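Local coordinates for carboxypeptidase 1 (Deinococcus radiodurans str. R1, PDB 5GIV), which probably removes amino acids one at a time from the C-terminus of peptides with broad specificity, as a zinc-dependent metallocarboxypeptidase of family M32, at residues R130-S142 with A404-G416. Residues are numbered along the deposited sequence; the frame is centred on the assembly and turned at random.
Sequences RMVPYLEKTLDLS and ALQDVHWYFGPIG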
loop_
_atom_site.group_PDB
_atom_site.type_symbol
_atom_site.label_atom_id
_atom_site.label_comp_id
_atom_site.label_asym_id
_atom_site.label_seq_id
_atom_site.Cartn_x
_atom_site.Cartn_y
_atom_site.Cartn_z
ATOM N N ARG A 130 29.729 10.423 -14.297
ATOM C CA ARG A 130 29.197 10.854 -13.010
ATOM C C ARG A 130 29.117 9.703 -12.013
ATOM O O ARG A 130 29.317 9.917 -10.810
ATOM C CB ARG A 130 27.818 11.486 -13.196
ATOM C CG ARG A 130 27.095 11.858 -11.907
ATOM C CD ARG A 130 25.709 12.392 -12.227
ATOM N NE ARG A 130 24.894 12.684 -11.049
ATOM C CZ ARG A 130 23.611 13.045 -11.110
ATOM N NH1 ARG A 130 23.001 13.152 -12.288
ATOM N NH2 ARG A 130 22.929 13.281 -9.996
ATOM N N MET A 131 28.833 8.481 -12.482
ATOM C CA MET A 131 28.687 7.359 -11.569
ATOM C C MET A 131 30.021 6.763 -11.133
ATOM O O MET A 131 30.057 6.027 -10.138
ATOM C CB MET A 131 27.827 6.266 -12.208
ATOM C CG MET A 131 26.453 6.737 -12.637
ATOM S SD MET A 131 25.601 7.676 -11.357
ATOM C CE MET A 131 25.598 6.524 -9.981
ATOM N N VAL A 132 31.116 7.056 -11.844
ATOM C CA VAL A 132 32.403 6.440 -11.510
ATOM C C VAL A 132 32.748 6.613 -10.034
ATOM O O VAL A 132 33.073 5.612 -9.378
ATOM C CB VAL A 132 33.503 6.960 -12.441
ATOM C CG1 VAL A 132 34.861 6.542 -11.917
ATOM C CG2 VAL A 132 33.300 6.431 -13.854
ATOM N N PRO A 133 32.711 7.818 -9.457
ATOM C CA PRO A 133 32.987 7.933 -8.010
ATOM C C PRO A 133 32.048 7.117 -7.133
ATOM O O PRO A 133 32.504 6.524 -6.150
ATOM C CB PRO A 133 32.867 9.444 -7.749
ATOM C CG PRO A 133 32.123 9.990 -8.927
ATOM C CD PRO A 133 32.515 9.134 -10.088
ATOM N N TYR A 134 30.750 7.076 -7.448
ATOM C CA TYR A 134 29.833 6.241 -6.670
ATOM C C TYR A 134 30.232 4.771 -6.731
ATOM O O TYR A 134 30.202 4.066 -5.714
ATOM C CB TYR A 134 28.399 6.405 -7.167
ATOM C CG TYR A 134 27.745 7.725 -6.834
ATOM C CD1 TYR A 134 27.051 7.892 -5.651
ATOM C CD2 TYR A 134 27.804 8.794 -7.715
ATOM C CE1 TYR A 134 26.429 9.093 -5.349
ATOM C CE2 TYR A 134 27.195 10.001 -7.421
ATOM C CZ TYR A 134 26.506 10.146 -6.236
ATOM O OH TYR A 134 25.890 11.346 -5.931
ATOM N N LEU A 135 30.602 4.285 -7.916
ATOM C CA LEU A 135 30.998 2.888 -8.033
ATOM C C LEU A 135 32.309 2.626 -7.304
ATOM O O LEU A 135 32.498 1.548 -6.731
ATOM C CB LEU A 135 31.115 2.498 -9.506
ATOM C CG LEU A 135 29.838 2.399 -10.347
ATOM C CD1 LEU A 135 30.192 2.378 -11.832
ATOM C CD2 LEU A 135 29.020 1.156 -9.962
ATOM N N GLU A 136 33.225 3.592 -7.314
ATOM C CA GLU A 136 34.490 3.414 -6.607
ATOM C C GLU A 136 34.263 3.275 -5.105
ATOM O O GLU A 136 34.838 2.393 -4.458
ATOM C CB GLU A 136 35.430 4.566 -6.942
ATOM C CG GLU A 136 36.107 4.353 -8.287
ATOM C CD GLU A 136 36.893 5.556 -8.773
ATOM O OE1 GLU A 136 36.737 6.665 -8.194
ATOM O OE2 GLU A 136 37.678 5.375 -9.736
ATOM N N LYS A 137 33.417 4.136 -4.535
ATOM C CA LYS A 137 33.093 4.002 -3.122
ATOM C C LYS A 137 32.342 2.703 -2.862
ATOM O O LYS A 137 32.560 2.048 -1.835
ATOM C CB LYS A 137 32.277 5.202 -2.642
ATOM C CG LYS A 137 32.101 5.234 -1.128
ATOM C CD LYS A 137 31.379 6.483 -0.635
ATOM C CE LYS A 137 31.303 6.491 0.895
ATOM N NZ LYS A 137 30.681 7.728 1.444
ATOM N N THR A 138 31.438 2.323 -3.773
ATOM C CA THR A 138 30.725 1.060 -3.611
ATOM C C THR A 138 31.683 -0.124 -3.646
ATOM O O THR A 138 31.551 -1.055 -2.847
ATOM C CB THR A 138 29.639 0.904 -4.678
ATOM O OG1 THR A 138 28.599 1.855 -4.443
ATOM C CG2 THR A 138 29.037 -0.492 -4.611
ATOM N N LEU A 139 32.667 -0.099 -4.548
ATOM C CA LEU A 139 33.625 -1.201 -4.600
ATOM C C LEU A 139 34.429 -1.297 -3.312
ATOM O O LEU A 139 34.644 -2.395 -2.789
ATOM C CB LEU A 139 34.561 -1.043 -5.791
ATOM C CG LEU A 139 35.617 -2.149 -5.852
ATOM C CD1 LEU A 139 34.962 -3.508 -6.053
ATOM C CD2 LEU A 139 36.629 -1.877 -6.953
ATOM N N ASP A 140 34.865 -0.155 -2.778
ATOM C CA ASP A 140 35.625 -0.152 -1.533
ATOM C C ASP A 140 34.774 -0.665 -0.379
ATOM O O ASP A 140 35.223 -1.499 0.413
ATOM C CB ASP A 140 36.159 1.256 -1.260
ATOM C CG ASP A 140 36.749 1.408 0.136
ATOM O OD1 ASP A 140 37.838 0.845 0.398
ATOM O OD2 ASP A 140 36.132 2.118 0.966
ATOM N N LEU A 141 33.534 -0.186 -0.275
ATOM C CA LEU A 141 32.634 -0.683 0.762
ATOM C C LEU A 141 32.285 -2.162 0.565
ATOM O O LEU A 141 32.083 -2.883 1.547
ATOM C CB LEU A 141 31.360 0.159 0.799
ATOM C CG LEU A 141 31.524 1.624 1.204
ATOM C CD1 LEU A 141 30.212 2.390 1.037
ATOM C CD2 LEU A 141 32.042 1.731 2.641
ATOM N N SER A 142 32.174 -2.630 -0.683
ATOM C CA SER A 142 31.909 -4.053 -0.896
ATOM C C SER A 142 33.053 -4.908 -0.364
ATOM O O SER A 142 32.825 -5.926 0.301
ATOM C CB SER A 142 31.680 -4.349 -2.383
ATOM O OG SER A 142 30.526 -3.686 -2.866
ATOM N N ALA A 404 27.278 -0.302 -19.385
ATOM C CA ALA A 404 27.542 -0.481 -17.954
ATOM C C ALA A 404 26.524 0.207 -17.046
ATOM O O ALA A 404 26.498 -0.087 -15.849
ATOM C CB ALA A 404 28.949 0.012 -17.611
ATOM N N LEU A 405 25.721 1.139 -17.560
ATOM C CA LEU A 405 24.646 1.749 -16.780
ATOM C C LEU A 405 23.356 0.934 -16.825
ATOM O O LEU A 405 22.372 1.311 -16.173
ATOM C CB LEU A 405 24.361 3.171 -17.282
ATOM C CG LEU A 405 25.469 4.225 -17.186
ATOM C CD1 LEU A 405 25.136 5.446 -18.033
ATOM C CD2 LEU A 405 25.665 4.644 -15.743
ATOM N N GLN A 406 23.351 -0.183 -17.560
ATOM C CA GLN A 406 22.105 -0.882 -17.881
ATOM C C GLN A 406 21.396 -1.402 -16.634
ATOM O O GLN A 406 20.197 -1.154 -16.439
ATOM C CB GLN A 406 22.387 -2.032 -18.845
ATOM C CG GLN A 406 21.242 -3.000 -18.955
ATOM C CD GLN A 406 21.553 -4.196 -19.833
ATOM O OE1 GLN A 406 20.993 -5.269 -19.638
ATOM N NE2 GLN A 406 22.427 -4.013 -20.821
ATOM N N ASP A 407 22.105 -2.151 -15.799
ATOM C CA ASP A 407 21.487 -2.817 -14.663
ATOM C C ASP A 407 21.689 -2.020 -13.377
ATOM O O ASP A 407 22.713 -1.356 -13.186
ATOM C CB ASP A 407 22.038 -4.241 -14.520
ATOM C CG ASP A 407 21.277 -5.257 -15.398
ATOM O OD1 ASP A 407 20.024 -5.205 -15.432
ATOM O OD2 ASP A 407 21.931 -6.098 -16.061
ATOM N N VAL A 408 20.682 -2.083 -12.499
ATOM C CA VAL A 408 20.709 -1.309 -11.263
ATOM C C VAL A 408 21.609 -1.923 -10.191
ATOM O O VAL A 408 21.989 -1.222 -9.243
ATOM C CB VAL A 408 19.291 -1.146 -10.677
ATOM C CG1 VAL A 408 18.793 -2.439 -10.084
ATOM C CG2 VAL A 408 19.268 -0.054 -9.632
ATOM N N HIS A 409 21.980 -3.199 -10.321
ATOM C CA HIS A 409 22.538 -3.929 -9.183
ATOM C C HIS A 409 23.732 -3.207 -8.560
ATOM O O HIS A 409 23.743 -2.935 -7.354
ATOM C CB HIS A 409 22.912 -5.354 -9.605
ATOM C CG HIS A 409 21.758 -6.142 -10.147
ATOM N ND1 HIS A 409 21.000 -5.710 -11.217
ATOM C CD2 HIS A 409 21.224 -7.324 -9.761
ATOM C CE1 HIS A 409 20.059 -6.600 -11.475
ATOM N NE2 HIS A 409 20.166 -7.585 -10.599
ATOM N N TRP A 410 24.745 -2.874 -9.363
ATOM C CA TRP A 410 25.954 -2.258 -8.816
ATOM C C TRP A 410 25.739 -0.823 -8.339
ATOM O O TRP A 410 26.639 -0.254 -7.708
ATOM C CB TRP A 410 27.072 -2.272 -9.858
ATOM C CG TRP A 410 27.461 -3.641 -10.321
ATOM C CD1 TRP A 410 27.265 -4.822 -9.658
ATOM C CD2 TRP A 410 28.109 -3.977 -11.555
ATOM N NE1 TRP A 410 27.751 -5.868 -10.405
ATOM C CE2 TRP A 410 28.276 -5.376 -11.572
ATOM C CE3 TRP A 410 28.567 -3.230 -12.645
ATOM C CZ2 TRP A 410 28.878 -6.044 -12.640
ATOM C CZ3 TRP A 410 29.167 -3.893 -13.698
ATOM C CH2 TRP A 410 29.318 -5.285 -13.687
ATOM N N TYR A 411 24.578 -0.225 -8.603
ATOM C CA TYR A 411 24.327 1.145 -8.183
ATOM C C TYR A 411 23.401 1.242 -6.981
ATOM O O TYR A 411 23.315 2.318 -6.374
ATOM C CB TYR A 411 23.737 1.952 -9.346
ATOM C CG TYR A 411 24.592 1.880 -10.582
ATOM C CD1 TYR A 411 25.686 2.721 -10.742
ATOM C CD2 TYR A 411 24.328 0.949 -11.574
ATOM C CE1 TYR A 411 26.475 2.646 -11.860
ATOM C CE2 TYR A 411 25.116 0.866 -12.691
ATOM C CZ TYR A 411 26.185 1.712 -12.830
ATOM O OH TYR A 411 26.974 1.629 -13.949
ATOM N N PHE A 412 22.700 0.162 -6.634
ATOM C CA PHE A 412 21.814 0.127 -5.479
ATOM C C PHE A 412 22.211 -0.976 -4.506
ATOM O O PHE A 412 21.402 -1.389 -3.674
ATOM C CB PHE A 412 20.368 -0.055 -5.934
ATOM C CG PHE A 412 19.354 0.340 -4.902
ATOM C CD1 PHE A 412 19.702 1.175 -3.848
ATOM C CD2 PHE A 412 18.047 -0.119 -4.985
ATOM C CE1 PHE A 412 18.764 1.546 -2.893
ATOM C CE2 PHE A 412 17.101 0.247 -4.036
ATOM C CZ PHE A 412 17.461 1.076 -2.989
ATOM N N GLY A 413 23.433 -1.479 -4.613
ATOM C CA GLY A 413 23.897 -2.541 -3.763
ATOM C C GLY A 413 25.367 -2.827 -3.986
ATOM O O GLY A 413 26.061 -2.109 -4.714
ATOM N N PRO A 414 25.866 -3.897 -3.379
ATOM C CA PRO A 414 27.290 -4.206 -3.491
ATOM C C PRO A 414 27.645 -4.648 -4.898
ATOM O O PRO A 414 26.793 -5.054 -5.690
ATOM C CB PRO A 414 27.493 -5.353 -2.490
ATOM C CG PRO A 414 26.249 -5.393 -1.655
ATOM C CD PRO A 414 25.156 -4.881 -2.551
ATOM N N ILE A 415 28.937 -4.564 -5.192
ATOM C CA ILE A 415 29.514 -5.101 -6.415
ATOM C C ILE A 415 30.085 -6.473 -6.092
ATOM O O ILE A 415 30.958 -6.596 -5.225
ATOM C CB ILE A 415 30.604 -4.180 -6.980
ATOM C CG1 ILE A 415 30.001 -2.851 -7.426
ATOM C CG2 ILE A 415 31.317 -4.857 -8.132
ATOM C CD1 ILE A 415 31.047 -1.797 -7.737
ATOM N N GLY A 416 29.575 -7.505 -6.762
ATOM C CA GLY A 416 30.074 -8.847 -6.558
ATOM C C GLY A 416 28.988 -9.837 -6.217
ATOM O O GLY A 416 28.260 -9.647 -5.241
HETATM O O HOH W 1 27.473 2.161 -6.959
#
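Leu135 reaches from its helix to the ring of Tyr411, with Leu135 CD2 3.5 Å from Tyr411 CE1 and Leu135 CD1 nearer the hydroxyl. Met131, one turn earlier, bends at both chi2 (-48°) and chi3 (-56°); its unbranched thioether chain can thus set CG against Leu405 CD2 while the methyl CE curls back to within 3.9 Å of Tyr411 CD1. Along the same helical face, the CD1 methyl of Ile415 packs over the backbone between Leu135 and Leu139, and its CG1 meets Thr138 CG2 at 3.8 Å. The tyrosine spans apolar and polar surroundings, for its OH donates to Ala404 O at 2.6 Å, from above the carbonyl plane, and ties the loop to itself. A leucine in place of Tyr411 would probably leave Ala404 O without this donor and open a gap beside Leu135 and Met131. Thr138 has two roles: CG2, anti to the backbone N, faces the loop, whereas OG1 bonds to His111 and shares a water with Trp410 O. At the polar edge Ser142 is small enough to let Pro414 come close. Its OG donates to Thr138 O one turn back and accepts a nearly straight bond from Ile415 N (3.0 Å, 161°). The arrangement is plain helix-to-loop packing, in which helix 128-147 of this largely helical M32 fold packs against the loop joining helices 381-393 and 420-439, away from the zinc site.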